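Local coordinates for protein CD180 antigen (Mus musculus, PDB 3T6Q) that may cooperate with MD-1 and TLR4 in the innate immune response of B cells to bacterial lipopolysaccharide, leading to NF-kappa-B activation, at residues S380-Y385 with L404-F409; N431-L436 with H453-G458; V482-D487 with D506-R511. One frame throughout, in Å; residues are numbered along the deposited sequence.

Contact 1 (S380-Y385 with L404-F409); sequences SLNLSY and LLDLAF. With NAG (2-acetamido-2-deoxy-beta-D-glucopyranose), chain E; NAG (2-acetamido-2-deoxy-beta-D-glucopyranose), chain F; MAN (alpha-D-mannopyranose), chain B.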
loop_
_atom_site.group_PDB
_atom_site.type_symbol
_atom_site.label_atom_id
_atom_site.label_comp_id
_atom_site.label_asym_id
_atom_site.label_seq_id
_atom_site.Cartn_x
_atom_site.Cartn_y
_atom_site.Cartn_z
ATOM N N SER A 380 -9.578 1.791 -47.106
ATOM C CA SER A 380 -9.253 0.604 -46.321
ATOM C C SER A 380 -10.578 0.014 -45.796
ATOM O O SER A 380 -11.419 0.745 -45.248
ATOM C CB SER A 380 -8.333 0.989 -45.165
ATOM O OG SER A 380 -7.960 -0.157 -44.443
ATOM N N LEU A 381 -10.778 -1.285 -46.009
ATOM C CA LEU A 381 -12.033 -1.897 -45.611
ATOM C C LEU A 381 -11.771 -3.210 -44.914
ATOM O O LEU A 381 -11.097 -4.094 -45.457
ATOM C CB LEU A 381 -12.923 -2.127 -46.826
ATOM C CG LEU A 381 -14.172 -3.015 -46.608
ATOM C CD1 LEU A 381 -15.138 -2.287 -45.656
ATOM C CD2 LEU A 381 -14.784 -3.272 -47.986
ATOM N N ASN A 382 -12.373 -3.377 -43.736
ATOM C CA ASN A 382 -12.130 -4.565 -42.949
ATOM C C ASN A 382 -13.453 -5.298 -42.694
ATOM O O ASN A 382 -14.306 -4.764 -42.019
ATOM C CB ASN A 382 -11.464 -4.165 -41.621
ATOM C CG ASN A 382 -10.877 -5.361 -40.913
ATOM O OD1 ASN A 382 -11.332 -6.495 -41.101
ATOM N ND2 ASN A 382 -9.875 -5.123 -40.091
ATOM N N LEU A 383 -13.615 -6.484 -43.307
ATOM C CA LEU A 383 -14.807 -7.309 -43.187
ATOM C C LEU A 383 -14.416 -8.676 -42.627
ATOM O O LEU A 383 -15.084 -9.692 -42.882
ATOM C CB LEU A 383 -15.525 -7.439 -44.570
ATOM C CG LEU A 383 -16.338 -6.148 -44.889
ATOM C CD1 LEU A 383 -16.733 -6.144 -46.340
ATOM C CD2 LEU A 383 -17.579 -6.080 -43.996
ATOM N N SER A 384 -13.315 -8.701 -41.870
ATOM C CA SER A 384 -12.752 -9.950 -41.358
ATOM C C SER A 384 -13.674 -10.492 -40.280
ATOM O O SER A 384 -14.463 -9.742 -39.691
ATOM C CB SER A 384 -11.308 -9.782 -40.812
ATOM O OG SER A 384 -11.311 -8.957 -39.618
ATOM N N TYR A 385 -13.538 -11.794 -40.016
ATOM C CA TYR A 385 -14.326 -12.486 -38.972
ATOM C C TYR A 385 -15.843 -12.253 -39.078
ATOM O O TYR A 385 -16.510 -11.911 -38.064
ATOM C CB TYR A 385 -13.859 -12.065 -37.556
ATOM C CG TYR A 385 -12.452 -12.496 -37.228
ATOM C CD1 TYR A 385 -12.188 -13.814 -36.802
ATOM C CD2 TYR A 385 -11.379 -11.609 -37.391
ATOM C CE1 TYR A 385 -10.893 -14.218 -36.492
ATOM C CE2 TYR A 385 -10.071 -11.996 -37.090
ATOM C CZ TYR A 385 -9.854 -13.304 -36.627
ATOM O OH TYR A 385 -8.587 -13.685 -36.328
ATOM N N LEU A 404 -6.476 -1.402 -49.286
ATOM C CA LEU A 404 -6.358 -2.569 -48.426
ATOM C C LEU A 404 -7.757 -3.151 -48.243
ATOM O O LEU A 404 -8.693 -2.400 -48.013
ATOM C CB LEU A 404 -5.760 -2.182 -47.062
ATOM C CG LEU A 404 -5.570 -3.405 -46.114
ATOM C CD1 LEU A 404 -4.352 -3.207 -45.242
ATOM C CD2 LEU A 404 -6.816 -3.657 -45.233
ATOM N N LEU A 405 -7.874 -4.479 -48.361
ATOM C CA LEU A 405 -9.155 -5.184 -48.163
ATOM C C LEU A 405 -8.884 -6.427 -47.280
ATOM O O LEU A 405 -8.077 -7.270 -47.668
ATOM C CB LEU A 405 -9.677 -5.610 -49.530
ATOM C CG LEU A 405 -11.184 -5.822 -49.785
ATOM C CD1 LEU A 405 -11.548 -6.766 -50.939
ATOM C CD2 LEU A 405 -12.110 -5.941 -48.551
ATOM N N ASP A 406 -9.502 -6.504 -46.090
ATOM C CA ASP A 406 -9.218 -7.605 -45.183
ATOM C C ASP A 406 -10.511 -8.395 -45.064
ATOM O O ASP A 406 -11.496 -7.868 -44.642
ATOM C CB ASP A 406 -8.739 -7.051 -43.829
ATOM C CG ASP A 406 -8.197 -8.126 -42.904
ATOM O OD1 ASP A 406 -8.413 -9.350 -43.195
ATOM O OD2 ASP A 406 -7.560 -7.766 -41.872
ATOM N N LEU A 407 -10.482 -9.658 -45.483
ATOM C CA LEU A 407 -11.617 -10.559 -45.428
ATOM C C LEU A 407 -11.222 -11.826 -44.667
ATOM O O LEU A 407 -11.859 -12.891 -44.810
ATOM C CB LEU A 407 -12.025 -10.884 -46.891
ATOM C CG LEU A 407 -12.792 -9.721 -47.564
ATOM C CD1 LEU A 407 -12.830 -9.897 -49.084
ATOM C CD2 LEU A 407 -14.222 -9.598 -47.025
ATOM N N ALA A 408 -10.159 -11.733 -43.879
ATOM C CA ALA A 408 -9.646 -12.937 -43.160
ATOM C C ALA A 408 -10.766 -13.554 -42.308
ATOM O O ALA A 408 -11.498 -12.823 -41.626
ATOM C CB ALA A 408 -8.450 -12.591 -42.289
ATOM N N PHE A 409 -10.854 -14.895 -42.339
ATOM C CA PHE A 409 -11.781 -15.697 -41.521
ATOM C C PHE A 409 -13.238 -15.432 -41.884
ATOM O O PHE A 409 -14.145 -15.755 -41.131
ATOM C CB PHE A 409 -11.519 -15.489 -40.008
ATOM C CG PHE A 409 -10.134 -15.921 -39.617
ATOM C CD1 PHE A 409 -9.857 -17.288 -39.411
ATOM C CD2 PHE A 409 -9.099 -15.003 -39.551
ATOM C CE1 PHE A 409 -8.564 -17.707 -39.113
ATOM C CE2 PHE A 409 -7.808 -15.429 -39.239
ATOM C CZ PHE A 409 -7.553 -16.780 -39.035
HETATM C C1 NAG E . -9.249 -6.216 -39.394
HETATM C C2 NAG E . -7.786 -5.863 -39.032
HETATM C C3 NAG E . -7.146 -7.015 -38.223
HETATM C C4 NAG E . -8.052 -7.458 -37.077
HETATM C C5 NAG E . -9.458 -7.709 -37.591
HETATM C C6 NAG E . -10.460 -8.148 -36.525
HETATM C C7 NAG E . -6.183 -4.535 -40.347
HETATM C C8 NAG E . -5.483 -4.391 -41.662
HETATM N N2 NAG E . -7.022 -5.583 -40.226
HETATM O O3 NAG E . -5.917 -6.562 -37.722
HETATM O O4 NAG E . -7.638 -8.690 -36.483
HETATM O O5 NAG E . -9.966 -6.544 -38.242
HETATM O O6 NAG E . -10.839 -7.044 -35.701
HETATM O O7 NAG E . -5.959 -3.718 -39.453
HETATM C C1 NAG F . -4.699 -9.717 -42.898
HETATM C C2 NAG F . -4.636 -9.468 -41.382
HETATM C C3 NAG F . -4.164 -8.015 -41.157
HETATM C C4 NAG F . -2.837 -7.700 -41.890
HETATM C C5 NAG F . -2.930 -8.128 -43.361
HETATM C C6 NAG F . -1.592 -8.005 -44.098
HETATM C C7 NAG F . -6.199 -10.575 -39.814
HETATM C C8 NAG F . -7.624 -10.693 -39.290
HETATM N N2 NAG F . -5.973 -9.695 -40.783
HETATM O O3 NAG F . -3.982 -7.797 -39.751
HETATM O O4 NAG F . -2.636 -6.277 -41.946
HETATM O O5 NAG F . -3.401 -9.470 -43.478
HETATM O O6 NAG F . -0.600 -8.748 -43.416
HETATM O O7 NAG F . -5.304 -11.271 -39.341
HETATM C C1 MAN B . -10.913 -12.600 -31.091
HETATM C C2 MAN B . -11.877 -12.668 -29.902
HETATM C C3 MAN B . -12.219 -14.112 -29.591
HETATM C C4 MAN B . -12.778 -14.807 -30.832
HETATM C C5 MAN B . -11.704 -14.739 -31.926
HETATM C C6 MAN B . -12.134 -15.424 -33.241
HETATM O O2 MAN B . -13.100 -12.053 -30.272
HETATM O O3 MAN B . -13.152 -14.165 -28.520
HETATM O O4 MAN B . -13.013 -16.150 -30.491
HETATM O O5 MAN B . -11.377 -13.371 -32.181
HETATM O O6 MAN B . -13.416 -14.972 -33.629
#
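Tyr385 and Phe409 lie side by side and point the same way, their ring planes 11° apart but slid so far that the rings barely overlap, with centroids 4.8 Å apart. What covers the tyrosine face is instead Phe409 CB, 4.0 Å from the Tyr385 centroid and displaced toward the rim, a CH-pi contact. Both first torsions set CG anti to the carbonyl carbon (chi1 -66° in Tyr385), which turns the two rings out in the same direction. Upstream, strands 380-382 and 404-406 run parallel. Both backbone polar atoms of Leu381 are used: its N donates to Leu404 O, and its O accepts from Asp406 N at 3.0 Å. Beyond the strand ends the pairing continues through Leu383 N to Asp406 O and Tyr385 N to Ala408 O. On the buried face Leu381 CD2 meets Leu405 CD2, and Leu407 CD2 presses on Leu383 CB at 3.5 Å.

Asn382 and Asp406 lie together on the other face. Asn382 ND2 carries the NAG of chain E, while its OD1 accepts from both Ser384 N, in the carbonyl plane, and Ser384 OG at 2.9 Å. This double grip fixes the rotation of the glycosylated amide and closes an Asx turn. Asp406 divides its carboxylate similarly: OD1 takes Ala408 N in a second Asx turn, and OD2 receives N2 of the chain E NAG (2.8 Å) and N2 of the chain F NAG (2.7 Å), so one oxygen bridges two glycans. In the second shell, His359 stacks on Tyr385 and His434 on Phe409, extending the aromatic row. Short parallel strands with leucines turned inward mark stacked leucine-rich repeats, here LRR 13 and LRR 14 of a Toll-like receptor solenoid.

Contact 2 (N431-L436 with H453-G458); sequences NLSHSL and HLNLQG. With NAG (2-acetamido-2-deoxy-beta-D-glucopyranose), chain F.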
loop_
_atom_site.group_PDB
_atom_site.type_symbol
_atom_site.label_atom_id
_atom_site.label_comp_id
_atom_site.label_asym_id
_atom_site.label_seq_id
_atom_site.Cartn_x
_atom_site.Cartn_y
_atom_site.Cartn_z
ATOM N N ASN A 431 -6.276 -9.700 -47.793
ATOM C CA ASN A 431 -6.110 -10.794 -46.845
ATOM C C ASN A 431 -7.356 -11.676 -46.962
ATOM O O ASN A 431 -8.465 -11.244 -46.613
ATOM C CB ASN A 431 -5.887 -10.285 -45.393
ATOM C CG ASN A 431 -5.530 -11.409 -44.421
ATOM O OD1 ASN A 431 -5.744 -12.568 -44.711
ATOM N ND2 ASN A 431 -5.005 -11.069 -43.264
ATOM N N LEU A 432 -7.141 -12.909 -47.422
ATOM C CA LEU A 432 -8.207 -13.909 -47.610
ATOM C C LEU A 432 -7.946 -15.171 -46.794
ATOM O O LEU A 432 -8.386 -16.278 -47.168
ATOM C CB LEU A 432 -8.311 -14.302 -49.105
ATOM C CG LEU A 432 -8.653 -13.107 -50.053
ATOM C CD1 LEU A 432 -8.627 -13.461 -51.528
ATOM C CD2 LEU A 432 -10.030 -12.536 -49.718
ATOM N N SER A 433 -7.198 -15.005 -45.721
ATOM C CA SER A 433 -6.859 -16.108 -44.828
ATOM C C SER A 433 -8.153 -16.830 -44.431
ATOM O O SER A 433 -9.096 -16.194 -43.974
ATOM C CB SER A 433 -6.169 -15.547 -43.599
ATOM O OG SER A 433 -5.808 -16.595 -42.729
ATOM N N HIS A 434 -8.196 -18.157 -44.588
ATOM C CA HIS A 434 -9.419 -18.954 -44.236
ATOM C C HIS A 434 -10.730 -18.539 -44.861
ATOM O O HIS A 434 -11.785 -18.839 -44.327
ATOM C CB HIS A 434 -9.531 -19.068 -42.703
ATOM C CG HIS A 434 -8.308 -19.657 -42.084
ATOM N ND1 HIS A 434 -8.240 -20.960 -41.689
ATOM C CD2 HIS A 434 -7.081 -19.100 -41.807
ATOM C CE1 HIS A 434 -7.023 -21.205 -41.184
ATOM N NE2 HIS A 434 -6.310 -20.069 -41.254
ATOM N N SER A 435 -10.708 -17.888 -46.033
ATOM C CA SER A 435 -11.940 -17.485 -46.711
ATOM C C SER A 435 -12.527 -18.709 -47.472
ATOM O O SER A 435 -13.650 -18.683 -47.953
ATOM C CB SER A 435 -11.658 -16.318 -47.677
ATOM O OG SER A 435 -11.392 -15.103 -46.943
ATOM N N LEU A 436 -11.706 -19.753 -47.603
ATOM C CA LEU A 436 -12.079 -21.043 -48.215
ATOM C C LEU A 436 -12.447 -20.900 -49.677
ATOM O O LEU A 436 -13.430 -21.474 -50.109
ATOM C CB LEU A 436 -13.204 -21.762 -47.437
ATOM C CG LEU A 436 -13.001 -21.930 -45.936
ATOM C CD1 LEU A 436 -14.109 -22.767 -45.297
ATOM C CD2 LEU A 436 -11.618 -22.489 -45.617
ATOM N N HIS A 453 0.480 -7.809 -52.063
ATOM C CA HIS A 453 0.502 -8.622 -50.835
ATOM C C HIS A 453 -0.796 -9.406 -50.790
ATOM O O HIS A 453 -1.898 -8.827 -50.759
ATOM C CB HIS A 453 0.680 -7.693 -49.625
ATOM C CG HIS A 453 0.821 -8.369 -48.292
ATOM N ND1 HIS A 453 1.268 -7.709 -47.194
ATOM C CD2 HIS A 453 0.472 -9.654 -47.860
ATOM C CE1 HIS A 453 1.243 -8.529 -46.129
ATOM N NE2 HIS A 453 0.745 -9.717 -46.525
ATOM N N LEU A 454 -0.689 -10.742 -50.835
ATOM C CA LEU A 454 -1.897 -11.582 -50.847
ATOM C C LEU A 454 -1.749 -12.665 -49.812
ATOM O O LEU A 454 -0.781 -13.465 -49.879
ATOM C CB LEU A 454 -2.110 -12.223 -52.215
ATOM C CG LEU A 454 -3.271 -13.197 -52.422
ATOM C CD1 LEU A 454 -4.595 -12.456 -52.198
ATOM C CD2 LEU A 454 -3.194 -13.809 -53.814
ATOM N N ASN A 455 -2.665 -12.694 -48.832
ATOM C CA ASN A 455 -2.554 -13.726 -47.811
ATOM C C ASN A 455 -3.644 -14.730 -48.103
ATOM O O ASN A 455 -4.843 -14.399 -48.046
ATOM C CB ASN A 455 -2.692 -13.127 -46.383
ATOM C CG ASN A 455 -2.500 -14.152 -45.260
ATOM O OD1 ASN A 455 -1.947 -13.811 -44.228
ATOM N ND2 ASN A 455 -2.994 -15.362 -45.421
ATOM N N LEU A 456 -3.233 -15.966 -48.406
ATOM C CA LEU A 456 -4.184 -17.047 -48.629
ATOM C C LEU A 456 -3.975 -18.220 -47.707
ATOM O O LEU A 456 -4.254 -19.380 -48.082
ATOM C CB LEU A 456 -4.064 -17.543 -50.061
ATOM C CG LEU A 456 -4.427 -16.586 -51.187
ATOM C CD1 LEU A 456 -4.135 -17.252 -52.501
ATOM C CD2 LEU A 456 -5.899 -16.190 -51.107
ATOM N N GLN A 457 -3.507 -17.962 -46.489
ATOM C CA GLN A 457 -3.365 -19.025 -45.533
ATOM C C GLN A 457 -4.704 -19.741 -45.354
ATOM O O GLN A 457 -5.757 -19.091 -45.269
ATOM C CB GLN A 457 -2.899 -18.440 -44.202
ATOM C CG GLN A 457 -2.590 -19.483 -43.165
ATOM C CD GLN A 457 -2.199 -18.904 -41.823
ATOM O OE1 GLN A 457 -2.860 -19.151 -40.819
ATOM N NE2 GLN A 457 -1.114 -18.163 -41.793
ATOM N N GLY A 458 -4.684 -21.081 -45.264
ATOM C CA GLY A 458 -5.938 -21.831 -45.044
ATOM C C GLY A 458 -6.972 -21.891 -46.175
ATOM O O GLY A 458 -8.153 -22.172 -45.929
HETATM C C1 NAG F . -4.699 -9.717 -42.898
HETATM C C2 NAG F . -4.636 -9.468 -41.382
HETATM C C3 NAG F . -4.164 -8.015 -41.157
HETATM C C4 NAG F . -2.837 -7.700 -41.890
HETATM C C5 NAG F . -2.930 -8.128 -43.361
HETATM C C6 NAG F . -1.592 -8.005 -44.098
HETATM C C7 NAG F . -6.199 -10.575 -39.814
HETATM C C8 NAG F . -7.624 -10.693 -39.290
HETATM N N2 NAG F . -5.973 -9.695 -40.783
HETATM O O3 NAG F . -3.982 -7.797 -39.751
HETATM O O4 NAG F . -2.636 -6.277 -41.946
HETATM O O5 NAG F . -3.401 -9.470 -43.478
HETATM O O6 NAG F . -0.600 -8.748 -43.416
HETATM O O7 NAG F . -5.304 -11.271 -39.341
#
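His434 holds CG anti to its carbonyl carbon (chi1 -56°), which swings the imidazole over Gly458 CA, while Gln457 sends CG anti to its backbone N and runs on extended to bring OE1 to the edge of the same ring. Gly458 CA lies 4.1 Å from the His434 centroid and only 9° off the ring normal, a CH-pi contact over the ring centre. Having no side chain, Gly458 lets the imidazole lie directly over its CA. Gln457 OE1 stands 3.6 Å from His434 NE2, with ring and amide planes 77° apart.

Two backbone bonds join the two coils, Leu432 N to Asn455 O (2.8 Å) and His434 N to Gln457 O (2.7 Å). They carry the parallel register of LRR 15 against LRR 16 past the strand ends, as successive coils of a leucine-rich repeat solenoid do. The leucines line its interior: Leu432 and Leu456 lie alongside, CB of the former 3.7 Å from CD2 of the latter.

On the face that carries Asn431 and Asn455, Asn431 OD1 faces Asn455 CB at 3.5 Å and closes an Asx turn by accepting a nearly straight bond from Ser433 N. Its ND2 is bonded to C1 of the chain F NAG, whose O6 approaches His453 CE1. Further out, Asn459 ND2 bonds to both Leu432 O and Leu456 O.

Contact 3 (V482-D487 with D506-R511); sequences VLSFCD and DLSHNR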
loop_
_atom_site.group_PDB
_atom_site.type_symbol
_atom_site.label_atom_id
_atom_site.label_comp_id
_atom_site.label_asym_id
_atom_site.label_seq_id
_atom_site.Cartn_x
_atom_site.Cartn_y
_atom_site.Cartn_z
ATOM N N VAL A 482 1.333 -15.642 -49.236
ATOM C CA VAL A 482 1.278 -16.528 -48.041
ATOM C C VAL A 482 0.334 -17.666 -48.435
ATOM O O VAL A 482 -0.861 -17.449 -48.705
ATOM C CB VAL A 482 0.714 -15.814 -46.782
ATOM C CG1 VAL A 482 0.666 -16.770 -45.577
ATOM C CG2 VAL A 482 1.535 -14.587 -46.463
ATOM N N LEU A 483 0.902 -18.873 -48.505
ATOM C CA LEU A 483 0.169 -20.075 -48.841
ATOM C C LEU A 483 0.367 -21.135 -47.794
ATOM O O LEU A 483 0.340 -22.329 -48.099
ATOM C CB LEU A 483 0.627 -20.609 -50.216
ATOM C CG LEU A 483 0.167 -19.821 -51.451
ATOM C CD1 LEU A 483 0.861 -20.369 -52.695
ATOM C CD2 LEU A 483 -1.339 -19.914 -51.653
ATOM N N SER A 484 0.541 -20.710 -46.555
ATOM C CA SER A 484 0.785 -21.659 -45.490
ATOM C C SER A 484 -0.540 -22.340 -45.073
ATOM O O SER A 484 -1.599 -21.780 -45.328
ATOM C CB SER A 484 1.473 -20.962 -44.324
ATOM O OG SER A 484 0.714 -19.815 -43.934
ATOM N N PHE A 485 -0.490 -23.545 -44.474
ATOM C CA PHE A 485 -1.753 -24.262 -44.109
ATOM C C PHE A 485 -2.777 -24.399 -45.208
ATOM O O PHE A 485 -4.001 -24.224 -44.983
ATOM C CB PHE A 485 -2.426 -23.529 -42.923
ATOM C CG PHE A 485 -1.569 -23.489 -41.695
ATOM C CD1 PHE A 485 -1.550 -24.575 -40.798
ATOM C CD2 PHE A 485 -0.737 -22.408 -41.446
ATOM C CE1 PHE A 485 -0.723 -24.548 -39.680
ATOM C CE2 PHE A 485 0.064 -22.373 -40.331
ATOM C CZ PHE A 485 0.076 -23.436 -39.446
ATOM N N CYS A 486 -2.323 -24.654 -46.421
ATOM C CA CYS A 486 -3.228 -24.794 -47.547
ATOM C C CYS A 486 -3.426 -26.275 -47.972
ATOM O O CYS A 486 -3.876 -26.525 -49.094
ATOM C CB CYS A 486 -2.734 -23.953 -48.745
ATOM S SG CYS A 486 -3.090 -22.177 -48.459
ATOM N N ASP A 487 -2.984 -27.194 -47.118
ATOM C CA ASP A 487 -3.101 -28.665 -47.364
ATOM C C ASP A 487 -2.419 -29.068 -48.679
ATOM O O ASP A 487 -2.960 -29.894 -49.426
ATOM C CB ASP A 487 -4.599 -29.007 -47.441
ATOM C CG ASP A 487 -4.879 -30.500 -47.434
ATOM O OD1 ASP A 487 -5.787 -30.905 -48.205
ATOM O OD2 ASP A 487 -4.196 -31.240 -46.675
ATOM N N ASP A 506 5.731 -17.655 -48.507
ATOM C CA ASP A 506 5.570 -18.510 -47.343
ATOM C C ASP A 506 4.758 -19.758 -47.772
ATOM O O ASP A 506 3.560 -19.661 -48.121
ATOM C CB ASP A 506 4.859 -17.689 -46.264
ATOM C CG ASP A 506 4.712 -18.425 -44.965
ATOM O OD1 ASP A 506 4.934 -19.653 -44.869
ATOM O OD2 ASP A 506 4.369 -17.745 -44.009
ATOM N N LEU A 507 5.441 -20.917 -47.798
ATOM C CA LEU A 507 4.805 -22.161 -48.134
ATOM C C LEU A 507 4.838 -23.088 -46.930
ATOM O O LEU A 507 4.758 -24.288 -47.114
ATOM C CB LEU A 507 5.518 -22.871 -49.315
ATOM C CG LEU A 507 5.618 -22.045 -50.609
ATOM C CD1 LEU A 507 6.540 -22.697 -51.653
ATOM C CD2 LEU A 507 4.266 -21.817 -51.233
ATOM N N SER A 508 4.933 -22.533 -45.718
ATOM C CA SER A 508 5.140 -23.364 -44.549
ATOM C C SER A 508 3.856 -24.139 -44.169
ATOM O O SER A 508 2.768 -23.788 -44.621
ATOM C CB SER A 508 5.601 -22.509 -43.375
ATOM O OG SER A 508 4.661 -21.491 -43.033
ATOM N N HIS A 509 4.005 -25.202 -43.367
ATOM C CA HIS A 509 2.857 -26.005 -42.898
ATOM C C HIS A 509 2.020 -26.537 -43.997
ATOM O O HIS A 509 0.801 -26.323 -44.022
ATOM C CB HIS A 509 2.016 -25.235 -41.881
ATOM C CG HIS A 509 2.823 -24.768 -40.702
ATOM N ND1 HIS A 509 2.985 -25.529 -39.582
ATOM C CD2 HIS A 509 3.576 -23.608 -40.507
ATOM C CE1 HIS A 509 3.784 -24.876 -38.716
ATOM N NE2 HIS A 509 4.159 -23.705 -39.291
ATOM N N ASN A 510 2.687 -27.210 -44.939
ATOM C CA ASN A 510 2.037 -27.994 -45.958
ATOM C C ASN A 510 2.620 -29.436 -45.975
ATOM O O ASN A 510 3.211 -29.876 -44.980
ATOM C CB ASN A 510 2.106 -27.315 -47.334
ATOM C CG ASN A 510 1.191 -26.091 -47.418
ATOM O OD1 ASN A 510 -0.038 -26.194 -47.316
ATOM N ND2 ASN A 510 1.791 -24.922 -47.591
ATOM N N ARG A 511 2.512 -30.118 -47.105
ATOM C CA ARG A 511 3.166 -31.439 -47.220
ATOM C C ARG A 511 4.085 -31.491 -48.410
ATOM O O ARG A 511 4.250 -32.531 -49.048
ATOM C CB ARG A 511 2.108 -32.551 -47.346
ATOM C CG ARG A 511 1.249 -32.782 -46.116
ATOM C CD ARG A 511 0.297 -33.962 -46.385
ATOM N NE ARG A 511 -0.418 -33.761 -47.660
ATOM C CZ ARG A 511 -1.427 -32.906 -47.775
ATOM N NH1 ARG A 511 -1.804 -32.279 -46.677
ATOM N NH2 ARG A 511 -2.055 -32.673 -48.938
HETATM O O HOH W 1 2.103 -18.334 -42.531
HETATM O O HOH W 2 -1.686 -27.595 -44.848
#
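Asn510 wedges its buried amide against Leu483 and Cys486 of the neighbouring coil, in the tightly packed part of the contact. Its ND2 donates to Leu483 O at 3.0 Å, close to its amide plane and nearly straight (168°), and also to Leu507 O; its OD1 accepts from Cys486 N and, outside the segments, from Leu488 N. Peptides of both coils are thereby satisfied by one side chain. Toward the interior of the solenoid, Leu507 CD2 meets Leu483 CB at 4.0 Å. Asp506 OD1, gripped by Ser508 N and Ser508 OG (2.6 Å), closes an Asx turn.

At the outer side Phe485 and His509 still pack closely, in an offset stack with centroids 4.4 Å apart and planes at 8°; His509 CB sits over the centre of the Phe485 ring as a CH-pi donor, and Phe485 CZ comes within 3.3 Å of His509 CG. The remainder is looser and wetter. Asp487 and Arg511 meet end-on in a salt bridge, NH1 to OD2 at 2.6 Å, but OD2 is met from above its carboxylate plane and the two flat groups are 61° apart. Arg511 NH2 reaches Asp487 O in a bent bond from above the carbonyl plane, and has a second partner in Ser489 OG. Water links Asp487 N to His509 O, and another joins Ser484 OG to Asp506 OD2. An inward asparagine bonding backbone of neighbouring turns is the asparagine ladder of leucine-rich repeats, here LRR 17 and LRR 18.

Overall arrangement
From the N terminus the chain closes contact 1, then contact 2, then contact 3, strictly in series: none nests within or crosses another. Each returns the chain after one turn, with 16 to 18 residues between its segments, tying LRR 13 to 14, LRR 15 to 16 and LRR 17 to 18. Contacts 1 and 2 abut, centres 10 Å apart, through probable hydrogen bonds such as Leu407 N to Asn431 O, and share the chain F NAG. Contacts 2 and 3 adjoin similarly at Leu456 N and Val482 O, centres 11 Å apart. Contacts 1 and 3 do not touch; contact 2 lies between them, giving one continuous run of coils.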